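KLTH0A00704p (Lachancea thermotolerans, PDB 4J2G) is the HORMA-domain portion of the autophagy protein Atg13 and probably takes part in recruiting PI 3-kinase during autophagy. Local coordinates at residues A[89-95]-A[126-132]; A[177-181]-A[261-267]; A[27-31]-A[74-80]; A[22-26]-A[157-161]. The protein carries 1 engineered substitution. All blocks are in the same frame, centred on the assembly; numbering follows the deposited sequence.

Contact 1 of 4, residues A[89-95]-A[126-132]; sequences LVIETYL and EIMLERW. With SO4 (sulfate ion), chain C.
Residues 89-95 and 126-132 pair as antiparallel neighbours in the middle of the five-stranded sheet, buried near the chain's centre. Backbone bonds set the register: Ile91 pairs with Trp132, and Leu95 N bonds to Ile127 O at 2.7 Å. Between them the register slips by one at a classic beta bulge, where Leu129 and Glu130 both face Thr93 and Thr93 O accepts from Leu129 N (2.7 Å) and Glu130 N (3.2 Å). Such a helix-backed antiparallel sheet is the core of the HORMA fold; here Ile37 of helix 18-39 and Leu171 and Leu174 of helix 158-177 cover the face carrying Ile91 and Trp132. There Glu130 OE1 is gripped twice, by Thr93 OG1 at 2.9 Å and by Trp132 NE1 at 3.1 Å, from opposite faces of the carboxylate, and the nearly straight indole bond (171°) helps hold the Trp132 ring in its rotation.

The other face carries the charged groups, alongside Tyr94 and Met128. Arg131 bends at chi3 (-80°) and brings NE and NH2 side-on to one oxygen, Glu92 OE2, with NH2 at 2.9 Å. Arg131 NH2 also reaches O4 of a sulfate ion at 2.6 Å; this sulfate, probably from the crystallisation liquor, is also held by Leu221 N and Ser222 N. Selenomethionine Met128 CE lies over one guanidinium face, offset toward the rim. Glu126 lays its carboxylate almost flat over Tyr94, planes 14° apart, with OE1 3.6 Å above the ring centre. Arg218 bridges Glu92 OE1 and Glu126 OE2, and Arg205 pairs with Glu126 OE1, probably offsetting the closeness of the acids.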
# COMPACT_ATOMS: atom_id res chain seq x y z
N LEU A 89 -5.97 9.33 -1.07
CA LEU A 89 -6.30 7.90 -1.17
C LEU A 89 -5.18 7.05 -0.59
O LEU A 89 -4.07 7.05 -1.08
CB LEU A 89 -6.61 7.52 -2.62
CG LEU A 89 -6.96 6.12 -3.27
CD1 LEU A 89 -6.88 4.90 -2.42
CD2 LEU A 89 -8.32 6.15 -3.94
N VAL A 90 -5.52 6.36 0.51
CA VAL A 90 -4.64 5.50 1.26
C VAL A 90 -4.98 4.04 1.05
O VAL A 90 -6.13 3.66 1.07
CB VAL A 90 -4.61 5.93 2.73
CG1 VAL A 90 -3.85 4.93 3.66
CG2 VAL A 90 -3.93 7.28 2.73
N ILE A 91 -3.95 3.24 0.75
CA ILE A 91 -4.14 1.78 0.60
C ILE A 91 -3.22 1.01 1.55
O ILE A 91 -2.03 1.24 1.54
CB ILE A 91 -3.92 1.32 -0.83
CG1 ILE A 91 -4.98 1.99 -1.74
CG2 ILE A 91 -4.11 -0.20 -0.97
CD1 ILE A 91 -4.75 1.72 -3.20
N GLU A 92 -3.78 0.14 2.37
CA GLU A 92 -2.94 -0.69 3.26
C GLU A 92 -2.93 -2.13 2.71
O GLU A 92 -3.94 -2.60 2.28
CB GLU A 92 -3.53 -0.67 4.62
CG GLU A 92 -3.39 0.69 5.32
CD GLU A 92 -3.77 0.58 6.83
OE1 GLU A 92 -4.59 -0.30 7.19
OE2 GLU A 92 -3.24 1.35 7.64
N THR A 93 -1.77 -2.78 2.69
CA THR A 93 -1.64 -4.15 2.22
C THR A 93 -1.15 -4.86 3.45
O THR A 93 -0.22 -4.41 4.11
CB THR A 93 -0.60 -4.28 1.11
OG1 THR A 93 -1.09 -3.61 -0.09
CG2 THR A 93 -0.35 -5.78 0.73
N TYR A 94 -1.80 -5.97 3.78
CA TYR A 94 -1.41 -6.68 5.02
C TYR A 94 -1.44 -8.18 4.86
O TYR A 94 -2.07 -8.68 3.95
CB TYR A 94 -2.31 -6.25 6.19
CG TYR A 94 -3.78 -6.42 5.84
CD1 TYR A 94 -4.51 -5.36 5.32
CD2 TYR A 94 -4.40 -7.63 5.98
CE1 TYR A 94 -5.83 -5.53 4.94
CE2 TYR A 94 -5.73 -7.79 5.63
CZ TYR A 94 -6.44 -6.72 5.14
OH TYR A 94 -7.76 -6.91 4.77
N LEU A 95 -0.81 -8.88 5.80
CA LEU A 95 -0.92 -10.30 5.88
C LEU A 95 -2.01 -10.60 6.87
O LEU A 95 -1.87 -10.29 8.06
CB LEU A 95 0.40 -10.91 6.29
CG LEU A 95 0.52 -12.43 6.35
CD1 LEU A 95 0.21 -13.06 4.99
CD2 LEU A 95 1.91 -12.77 6.82
N GLU A 126 -3.60 -8.95 11.84
CA GLU A 126 -2.85 -8.74 10.54
C GLU A 126 -1.42 -8.21 10.74
O GLU A 126 -1.11 -7.66 11.79
CB GLU A 126 -3.61 -7.76 9.62
CG GLU A 126 -3.92 -6.45 10.29
CD GLU A 126 -4.67 -5.48 9.40
OE1 GLU A 126 -5.78 -5.84 8.95
OE2 GLU A 126 -4.14 -4.36 9.15
N ILE A 127 -0.56 -8.39 9.73
CA ILE A 127 0.74 -7.72 9.71
C ILE A 127 0.75 -6.80 8.53
O ILE A 127 0.59 -7.27 7.39
CB ILE A 127 1.88 -8.74 9.58
CG1 ILE A 127 1.83 -9.69 10.78
CG2 ILE A 127 3.28 -8.09 9.36
CD1 ILE A 127 2.51 -11.02 10.52
N MSE A 128 0.93 -5.51 8.79
CA MSE A 128 1.01 -4.49 7.73
C MSE A 128 2.22 -4.72 6.88
O MSE A 128 3.28 -5.02 7.39
CB MSE A 128 1.21 -3.17 8.43
CG MSE A 128 -0.11 -2.54 8.77
SE MSE A 128 -1.36 -2.25 7.31
CE MSE A 128 -0.17 -0.92 6.51
N LEU A 129 2.08 -4.56 5.55
CA LEU A 129 3.21 -4.78 4.71
C LEU A 129 3.53 -3.53 3.83
O LEU A 129 4.68 -3.30 3.51
CB LEU A 129 2.88 -5.99 3.78
CG LEU A 129 2.55 -7.35 4.41
CD1 LEU A 129 2.06 -8.35 3.41
CD2 LEU A 129 3.73 -7.89 5.19
N GLU A 130 2.50 -2.83 3.38
CA GLU A 130 2.70 -1.69 2.49
C GLU A 130 1.66 -0.66 2.82
O GLU A 130 0.52 -1.01 3.16
CB GLU A 130 2.44 -2.03 1.02
CG GLU A 130 3.19 -3.22 0.46
CD GLU A 130 2.72 -3.59 -1.00
OE1 GLU A 130 1.49 -3.45 -1.41
OE2 GLU A 130 3.61 -4.06 -1.72
N ARG A 131 2.03 0.60 2.65
CA ARG A 131 0.98 1.63 2.71
C ARG A 131 1.19 2.64 1.60
O ARG A 131 2.21 3.29 1.58
CB ARG A 131 0.92 2.32 4.05
CG ARG A 131 -0.28 3.26 4.23
CD ARG A 131 -0.22 3.91 5.64
NE ARG A 131 -0.71 3.01 6.69
CZ ARG A 131 -0.03 2.67 7.80
NH1 ARG A 131 1.18 3.13 8.04
NH2 ARG A 131 -0.60 1.87 8.70
N TRP A 132 0.20 2.74 0.72
CA TRP A 132 0.28 3.61 -0.49
C TRP A 132 -0.50 4.86 -0.18
O TRP A 132 -1.48 4.83 0.58
CB TRP A 132 -0.42 2.92 -1.67
CG TRP A 132 0.21 1.67 -2.14
CD1 TRP A 132 0.07 0.39 -1.57
CD2 TRP A 132 1.06 1.52 -3.26
NE1 TRP A 132 0.83 -0.50 -2.27
CE2 TRP A 132 1.40 0.14 -3.35
CE3 TRP A 132 1.58 2.42 -4.23
CZ2 TRP A 132 2.23 -0.38 -4.35
CZ3 TRP A 132 2.38 1.91 -5.21
CH2 TRP A 132 2.73 0.51 -5.27
S SO4 C . 1.65 1.77 11.51
O1 SO4 C . 1.90 3.13 11.09
O2 SO4 C . 2.89 1.41 12.22
O3 SO4 C . 0.53 1.48 12.44
O4 SO4 C . 1.32 1.00 10.30

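Contact 2 of 4, residues A[177-181]-A[261-267]; sequences LLPAS and VSYRKDC
Leu178 and Pro179 pack against Tyr263 and Cys267 in a buried apolar contact between the link into helix 179-187 and the end of strand 255-264 with the loop that follows it. Tyr263 carries its ring between its own backbone N and carbonyl carbon (chi1 58°), which turns one face to Leu178. Leu178 CD2 sits over that face, 3.9 Å from the centroid of the Tyr263 ring and 19° off the ring normal, a CH-pi contact displaced toward the CE1-CZ rim. The leucine has its CG opposite the carbonyl carbon, and its extended chi2 sends the other methyl, Leu178 CD1, on to Val261 CG1 at 4.4 Å.

Pro179 offers successive atoms to different partners. CD approaches Tyr263 CE2 at 3.8 Å, CG lies 3.8 Å from the carbonyl oxygen of Lys265, and CB meets Cys267 SG at 3.7 Å. With chi1 at -68°, Cys267 SG is also 3.8 Å from Ala180 N. The pairs are apolar contacts plus the one CH-pi contact, with no polar bond between the segments. Leu178 also touches Glu130 and Trp132; with Pro179 it packs the link between helices 158-177 and 179-187 onto strands 126-136 and 255-264 of the HORMA-domain sheet.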
# COMPACT_ATOMS: atom_id res chain seq x y z
N LEU A 177 7.01 -5.49 -8.52
CA LEU A 177 8.34 -5.67 -7.96
C LEU A 177 8.45 -5.58 -6.42
O LEU A 177 9.53 -5.72 -5.84
CB LEU A 177 9.28 -4.59 -8.46
CG LEU A 177 9.43 -4.41 -9.96
CD1 LEU A 177 10.13 -3.06 -10.11
CD2 LEU A 177 10.25 -5.55 -10.58
N LEU A 178 7.40 -5.25 -5.72
CA LEU A 178 7.66 -5.06 -4.32
C LEU A 178 7.77 -6.40 -3.58
O LEU A 178 7.28 -7.37 -4.04
CB LEU A 178 6.55 -4.22 -3.72
CG LEU A 178 6.67 -2.78 -4.28
CD1 LEU A 178 5.48 -2.04 -3.73
CD2 LEU A 178 7.97 -2.06 -3.92
N PRO A 179 8.42 -6.42 -2.43
CA PRO A 179 8.56 -7.63 -1.57
C PRO A 179 7.26 -8.35 -1.26
O PRO A 179 7.28 -9.58 -1.13
CB PRO A 179 9.11 -7.05 -0.26
CG PRO A 179 9.93 -5.89 -0.71
CD PRO A 179 9.08 -5.24 -1.81
N ALA A 180 6.16 -7.63 -1.09
CA ALA A 180 4.88 -8.34 -0.79
C ALA A 180 4.42 -9.17 -1.99
O ALA A 180 3.66 -10.15 -1.78
CB ALA A 180 3.78 -7.39 -0.39
N SER A 181 4.83 -8.76 -3.23
CA SER A 181 4.46 -9.54 -4.44
C SER A 181 5.19 -10.87 -4.42
O SER A 181 4.65 -11.90 -4.83
CB SER A 181 4.83 -8.82 -5.78
OG SER A 181 4.10 -7.63 -5.85
N VAL A 261 4.78 5.03 -1.70
CA VAL A 261 4.48 3.80 -0.98
C VAL A 261 5.62 3.61 0.01
O VAL A 261 6.76 3.79 -0.34
CB VAL A 261 4.30 2.52 -1.89
CG1 VAL A 261 5.57 2.24 -2.67
CG2 VAL A 261 3.94 1.28 -1.03
N SER A 262 5.27 3.31 1.24
CA SER A 262 6.20 2.82 2.28
C SER A 262 5.90 1.37 2.51
O SER A 262 4.73 1.00 2.63
CB SER A 262 5.91 3.54 3.57
OG SER A 262 6.38 4.87 3.41
N TYR A 263 6.96 0.54 2.57
CA TYR A 263 6.81 -0.88 2.70
C TYR A 263 7.86 -1.56 3.59
O TYR A 263 8.99 -1.16 3.64
CB TYR A 263 6.76 -1.54 1.33
CG TYR A 263 7.99 -1.27 0.50
CD1 TYR A 263 8.06 -0.12 -0.33
CD2 TYR A 263 9.05 -2.14 0.49
CE1 TYR A 263 9.18 0.14 -1.11
CE2 TYR A 263 10.19 -1.91 -0.31
CZ TYR A 263 10.23 -0.78 -1.12
OH TYR A 263 11.36 -0.54 -1.86
N ARG A 264 7.45 -2.57 4.34
CA ARG A 264 8.38 -3.43 5.06
C ARG A 264 9.33 -4.13 4.06
O ARG A 264 8.87 -4.85 3.18
CB ARG A 264 7.49 -4.44 5.82
CG ARG A 264 8.23 -5.24 6.85
CD ARG A 264 7.31 -6.30 7.51
NE ARG A 264 6.21 -5.68 8.23
CZ ARG A 264 6.30 -5.06 9.42
NH1 ARG A 264 7.44 -4.94 10.07
NH2 ARG A 264 5.22 -4.55 9.98
N LYS A 265 10.64 -3.86 4.16
CA LYS A 265 11.71 -4.55 3.38
C LYS A 265 11.69 -6.07 3.37
O LYS A 265 12.00 -6.68 2.36
CB LYS A 265 13.11 -4.14 3.89
CG LYS A 265 13.51 -2.66 3.65
CD LYS A 265 14.70 -2.30 4.53
CE LYS A 265 15.46 -1.14 3.96
NZ LYS A 265 16.50 -0.75 4.94
N ASP A 266 11.38 -6.68 4.50
CA ASP A 266 11.36 -8.12 4.55
C ASP A 266 9.93 -8.70 4.62
O ASP A 266 9.15 -8.35 5.52
CB ASP A 266 12.11 -8.50 5.82
CG ASP A 266 13.49 -7.94 5.85
OD1 ASP A 266 14.39 -8.70 5.42
OD2 ASP A 266 13.68 -6.77 6.33
N CYS A 267 9.60 -9.65 3.75
CA CYS A 267 8.29 -10.29 3.74
C CYS A 267 8.45 -11.81 3.64
O CYS A 267 7.55 -12.51 3.24
CB CYS A 267 7.50 -9.84 2.52
SG CYS A 267 7.00 -8.12 2.54

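Contact 3 of 4, residues A[27-31]-A[74-80]; sequences DNFFL and LKPWTTF
Apolar packing dominates where Leu31, Phe30 and Asp27 of helix 18-39 meet Leu74, Trp77 and Thr78 of helix 70-78. The short helical segments run nearly antiparallel, at 159°, with axes 9.9 Å apart at closest approach. One methyl, Leu31 CD2, serves three partners: it lies 3.7 Å from Trp77 CB, equally near Thr78 CG2, and 4.3 Å from Leu74 CD2. The other branch, CD1, continues straight on from CA, and CD2 is the one that turns to the second helix.

The aromatic interaction is looser than a full stack. The Phe30 ring and the five-membered ring of Trp77 have planes 27° apart and centroids separated by 5.5 Å, so they are slid past one another with little overlap; their closest atoms are Phe30 CD2 and Trp77 CD1, at 3.7 Å. On the indole itself, Pro76 CB packs over one face, toward the rim, and NE1 is bonded to the carbonyl oxygen of Pro87.

Polar groups meet at Asp27, whose CG stands opposite its backbone N (chi1 179°), an orientation that extends the carboxylate toward the end of helix 70-78. There it lies against Trp77 O: Asp27 OD2, 3.0 Å from Trp77 O, faces it acceptor to acceptor and is not hydrogen-bonded, and the still nearer approach of OD1 is doubtful. Asp27 also runs alongside Phe80 in the opposite direction, its CB 4.2 Å from Phe80 CD2.

Leu86, in the loop leading to strand 89-96, touches Asp27, Phe30, Trp77 and Phe80. Leu89 of that strand packs on both Phe30 and Trp77, while Phe30 also reaches Leu257 of strand 255-264, so the helix pair rests against the five-stranded sheet.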
# COMPACT_ATOMS: atom_id res chain seq x y z
N ASP A 27 -9.61 11.99 -11.54
CA ASP A 27 -10.45 11.12 -10.70
C ASP A 27 -10.48 9.66 -11.21
O ASP A 27 -10.52 8.70 -10.42
CB ASP A 27 -11.85 11.70 -10.61
CG ASP A 27 -12.81 10.86 -9.77
OD1 ASP A 27 -12.59 10.56 -8.58
OD2 ASP A 27 -13.83 10.50 -10.33
N ASN A 28 -10.41 9.50 -12.53
CA ASN A 28 -10.47 8.19 -13.16
C ASN A 28 -9.16 7.45 -12.92
O ASN A 28 -9.13 6.22 -12.74
CB ASN A 28 -10.70 8.31 -14.67
CG ASN A 28 -12.17 8.47 -15.05
OD1 ASN A 28 -13.09 8.19 -14.27
ND2 ASN A 28 -12.39 8.90 -16.27
N PHE A 29 -8.07 8.20 -12.90
CA PHE A 29 -6.80 7.61 -12.63
C PHE A 29 -6.77 7.06 -11.17
O PHE A 29 -6.40 5.89 -10.93
CB PHE A 29 -5.73 8.64 -12.77
CG PHE A 29 -4.41 8.04 -12.65
CD1 PHE A 29 -3.87 7.32 -13.73
CD2 PHE A 29 -3.74 8.10 -11.45
CE1 PHE A 29 -2.66 6.69 -13.61
CE2 PHE A 29 -2.52 7.46 -11.31
CZ PHE A 29 -1.99 6.74 -12.38
N PHE A 30 -7.16 7.91 -10.22
CA PHE A 30 -7.24 7.50 -8.81
C PHE A 30 -7.96 6.17 -8.71
O PHE A 30 -7.46 5.25 -8.08
CB PHE A 30 -8.05 8.48 -8.00
CG PHE A 30 -7.24 9.55 -7.38
CD1 PHE A 30 -6.46 10.42 -8.15
CD2 PHE A 30 -7.26 9.69 -6.00
CE1 PHE A 30 -5.72 11.41 -7.52
CE2 PHE A 30 -6.50 10.65 -5.36
CZ PHE A 30 -5.76 11.55 -6.13
N LEU A 31 -9.12 6.09 -9.36
CA LEU A 31 -9.91 4.85 -9.44
C LEU A 31 -9.15 3.69 -10.07
O LEU A 31 -9.08 2.64 -9.45
CB LEU A 31 -11.22 5.05 -10.17
CG LEU A 31 -12.22 6.04 -9.54
CD1 LEU A 31 -13.44 6.23 -10.48
CD2 LEU A 31 -12.69 5.61 -8.17
N LEU A 74 -14.66 2.80 -2.40
CA LEU A 74 -14.28 3.80 -3.44
C LEU A 74 -15.26 4.97 -3.51
O LEU A 74 -15.02 5.93 -4.24
CB LEU A 74 -14.09 3.15 -4.78
CG LEU A 74 -12.83 2.29 -4.84
CD1 LEU A 74 -12.85 1.45 -6.09
CD2 LEU A 74 -11.59 3.18 -4.84
N LYS A 75 -16.31 4.95 -2.69
CA LYS A 75 -17.33 6.04 -2.74
C LYS A 75 -16.76 7.50 -2.69
O LYS A 75 -17.14 8.36 -3.53
CB LYS A 75 -18.43 5.80 -1.70
CG LYS A 75 -19.31 7.01 -1.41
CD LYS A 75 -19.44 7.27 0.09
CE LYS A 75 -18.29 8.12 0.62
NZ LYS A 75 -17.77 7.54 1.89
N PRO A 76 -15.80 7.78 -1.78
CA PRO A 76 -15.27 9.11 -1.83
C PRO A 76 -14.74 9.56 -3.19
O PRO A 76 -14.67 10.76 -3.39
CB PRO A 76 -14.12 9.05 -0.83
CG PRO A 76 -14.59 8.04 0.16
CD PRO A 76 -15.12 6.98 -0.73
N TRP A 77 -14.40 8.64 -4.11
CA TRP A 77 -13.79 9.07 -5.42
C TRP A 77 -14.73 8.84 -6.58
O TRP A 77 -14.53 9.38 -7.68
CB TRP A 77 -12.43 8.31 -5.68
CG TRP A 77 -11.49 8.63 -4.59
CD1 TRP A 77 -10.66 9.73 -4.56
CD2 TRP A 77 -11.31 7.95 -3.33
NE1 TRP A 77 -9.99 9.78 -3.38
CE2 TRP A 77 -10.36 8.72 -2.59
CE3 TRP A 77 -11.82 6.79 -2.75
CZ2 TRP A 77 -9.91 8.36 -1.32
CZ3 TRP A 77 -11.42 6.44 -1.44
CH2 TRP A 77 -10.46 7.23 -0.73
N THR A 78 -15.72 7.98 -6.36
CA THR A 78 -16.76 7.69 -7.36
C THR A 78 -17.89 8.73 -7.31
O THR A 78 -18.49 9.06 -8.37
CB THR A 78 -17.37 6.29 -7.22
OG1 THR A 78 -17.90 6.11 -5.89
CG2 THR A 78 -16.31 5.24 -7.48
N THR A 79 -18.13 9.25 -6.12
CA THR A 79 -19.11 10.35 -5.93
C THR A 79 -18.47 11.75 -5.83
O THR A 79 -18.98 12.61 -5.16
CB THR A 79 -19.93 10.14 -4.67
OG1 THR A 79 -19.08 10.26 -3.55
CG2 THR A 79 -20.59 8.77 -4.64
N PHE A 80 -17.37 11.98 -6.53
CA PHE A 80 -16.67 13.26 -6.49
C PHE A 80 -17.14 14.25 -7.54
O PHE A 80 -17.13 13.89 -8.74
CB PHE A 80 -15.21 12.99 -6.78
CG PHE A 80 -14.40 14.24 -7.11
CD1 PHE A 80 -13.99 15.11 -6.08
CD2 PHE A 80 -14.00 14.50 -8.42
CE1 PHE A 80 -13.25 16.25 -6.37
CE2 PHE A 80 -13.26 15.63 -8.72
CZ PHE A 80 -12.89 16.51 -7.70

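Contact 4 of 4, residues A[22-26]-A[157-161]; sequences LWELI and VSELY
Leu25 on helix 18-39 faces Leu160 and Tyr161 at the start of helix 158-177, and its side chain can be traced outward across the gap. CB points at the second segment and already lies 4.0 Å from Leu160 CD2. Beyond CG the chain forks, and an off-staggered chi1 of -126° appears to aim the two methyls at different neighbours. CD1 turns to Tyr161, meeting CD1 of that ring at 3.9 Å, at the edge and near the ring plane, with the two side chains roughly perpendicular. CD2 takes the other direction: it reaches Leu160 CD2 at 3.7 Å and is also 3.8 Å from the carbonyl oxygen of Val157. Leu25 and Leu160 slide past each other in opposite senses, so each lies beside the other's stem.

Leu160 makes the reciprocal approach. Its CG stands away from the backbone N (chi1 168°), placing CD2 among three residues of the facing helix: besides Leu25, it meets Leu22 CD1 at 4.0 Å and, more distantly, Ile26 CG1 at 4.5 Å. Leu22 CD1 reaches beyond Leu160 to Val157 CG2, 4.1 Å away, so the first modelled residue after the gap in the chain is drawn into the contact.

Behind this layer, Leu22 and Ile26 rest on Phe254 in the loop between strands 242-252 and 255-264, while Leu160 rests on strand 242-252 itself. Leucine methyls, a valine and a ring edge make up the side-chain surface here; the association of these two segments thus appears to rest on dispersion forces and the exclusion of water, with Val157 and Tyr161 at the solvent-facing edge.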
# COMPACT_ATOMS: atom_id res chain seq x y z
N LEU A 22 -10.07 17.50 -17.44
CA LEU A 22 -8.91 17.36 -16.59
C LEU A 22 -9.25 16.70 -15.26
O LEU A 22 -8.70 15.63 -14.93
CB LEU A 22 -8.28 18.72 -16.38
CG LEU A 22 -7.05 19.11 -17.21
CD1 LEU A 22 -7.06 18.56 -18.62
CD2 LEU A 22 -6.93 20.62 -17.22
N TRP A 23 -10.17 17.29 -14.50
CA TRP A 23 -10.67 16.60 -13.32
C TRP A 23 -11.18 15.19 -13.55
O TRP A 23 -10.95 14.35 -12.71
CB TRP A 23 -11.65 17.42 -12.52
CG TRP A 23 -10.94 18.22 -11.52
CD1 TRP A 23 -9.93 17.79 -10.70
CD2 TRP A 23 -11.18 19.58 -11.20
NE1 TRP A 23 -9.52 18.82 -9.88
CE2 TRP A 23 -10.28 19.93 -10.17
CE3 TRP A 23 -12.09 20.54 -11.67
CZ2 TRP A 23 -10.25 21.21 -9.60
CZ3 TRP A 23 -12.06 21.82 -11.10
CH2 TRP A 23 -11.15 22.14 -10.08
N GLU A 24 -11.81 14.91 -14.69
CA GLU A 24 -12.29 13.54 -14.91
C GLU A 24 -11.17 12.55 -15.23
O GLU A 24 -11.27 11.35 -14.91
CB GLU A 24 -13.35 13.47 -16.00
CG GLU A 24 -14.75 13.80 -15.53
CD GLU A 24 -15.81 13.48 -16.59
OE1 GLU A 24 -16.91 14.06 -16.51
OE2 GLU A 24 -15.53 12.64 -17.49
N LEU A 25 -10.13 13.03 -15.90
CA LEU A 25 -8.95 12.24 -16.12
C LEU A 25 -8.36 11.91 -14.72
O LEU A 25 -8.23 10.75 -14.35
CB LEU A 25 -7.97 13.05 -16.97
CG LEU A 25 -7.41 12.47 -18.27
CD1 LEU A 25 -8.42 11.63 -19.04
CD2 LEU A 25 -6.85 13.59 -19.16
N ILE A 26 -8.11 12.94 -13.92
CA ILE A 26 -7.58 12.78 -12.59
C ILE A 26 -8.32 11.76 -11.73
O ILE A 26 -7.73 10.77 -11.28
CB ILE A 26 -7.38 14.12 -11.90
CG1 ILE A 26 -6.32 14.93 -12.65
CG2 ILE A 26 -6.87 13.91 -10.46
CD1 ILE A 26 -6.40 16.43 -12.46
N VAL A 157 -6.61 18.09 -21.60
CA VAL A 157 -5.55 17.95 -22.60
C VAL A 157 -5.19 16.49 -22.87
O VAL A 157 -5.27 15.61 -21.99
CB VAL A 157 -4.26 18.76 -22.29
CG1 VAL A 157 -4.46 20.26 -22.44
CG2 VAL A 157 -3.71 18.43 -20.92
N SER A 158 -4.78 16.27 -24.11
CA SER A 158 -4.34 14.99 -24.57
C SER A 158 -2.98 14.73 -23.96
O SER A 158 -2.54 13.58 -23.84
CB SER A 158 -4.26 14.99 -26.10
OG SER A 158 -4.94 13.86 -26.63
N GLU A 159 -2.31 15.80 -23.55
CA GLU A 159 -1.00 15.67 -22.95
C GLU A 159 -1.04 15.12 -21.53
O GLU A 159 -0.19 14.31 -21.16
CB GLU A 159 -0.18 16.96 -23.04
CG GLU A 159 1.33 16.72 -22.98
CD GLU A 159 1.79 15.38 -23.58
OE1 GLU A 159 1.17 14.86 -24.54
OE2 GLU A 159 2.80 14.83 -23.09
N LEU A 160 -2.01 15.55 -20.74
CA LEU A 160 -2.18 14.97 -19.41
C LEU A 160 -2.66 13.54 -19.52
O LEU A 160 -2.46 12.74 -18.62
CB LEU A 160 -3.18 15.74 -18.60
CG LEU A 160 -3.64 15.06 -17.32
CD1 LEU A 160 -2.57 15.12 -16.25
CD2 LEU A 160 -4.93 15.70 -16.86
N TYR A 161 -3.30 13.21 -20.63
CA TYR A 161 -3.76 11.88 -20.82
C TYR A 161 -2.55 10.97 -21.00
O TYR A 161 -2.53 9.85 -20.50
CB TYR A 161 -4.65 11.77 -22.05
CG TYR A 161 -5.07 10.36 -22.27
CD1 TYR A 161 -5.97 9.76 -21.38
CD2 TYR A 161 -4.55 9.61 -23.31
CE1 TYR A 161 -6.35 8.44 -21.53
CE2 TYR A 161 -4.94 8.29 -23.48
CZ TYR A 161 -5.84 7.72 -22.57
OH TYR A 161 -6.25 6.42 -22.71

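How the contacts relate
The four contacts spread along one HORMA domain. Contacts 1 and 2 lie deepest, their centres 10 Å apart, and share the five-stranded sheet, in which strands 126-136 and 255-264 are neighbours. Contacts 3 and 4, with centres 14 Å apart, both use helix 18-39, on successive residues. Contact 3 touches contact 1 through Leu89, although their centres are 19 Å apart; contact 4 stands farther off, about 30 Å from contact 2 between centres. Along the chain, contacts 3 and 1 come in series and both nest inside the loop closed by contact 4, with contact 2 last. Helices distant in sequence are thus brought together against one sheet.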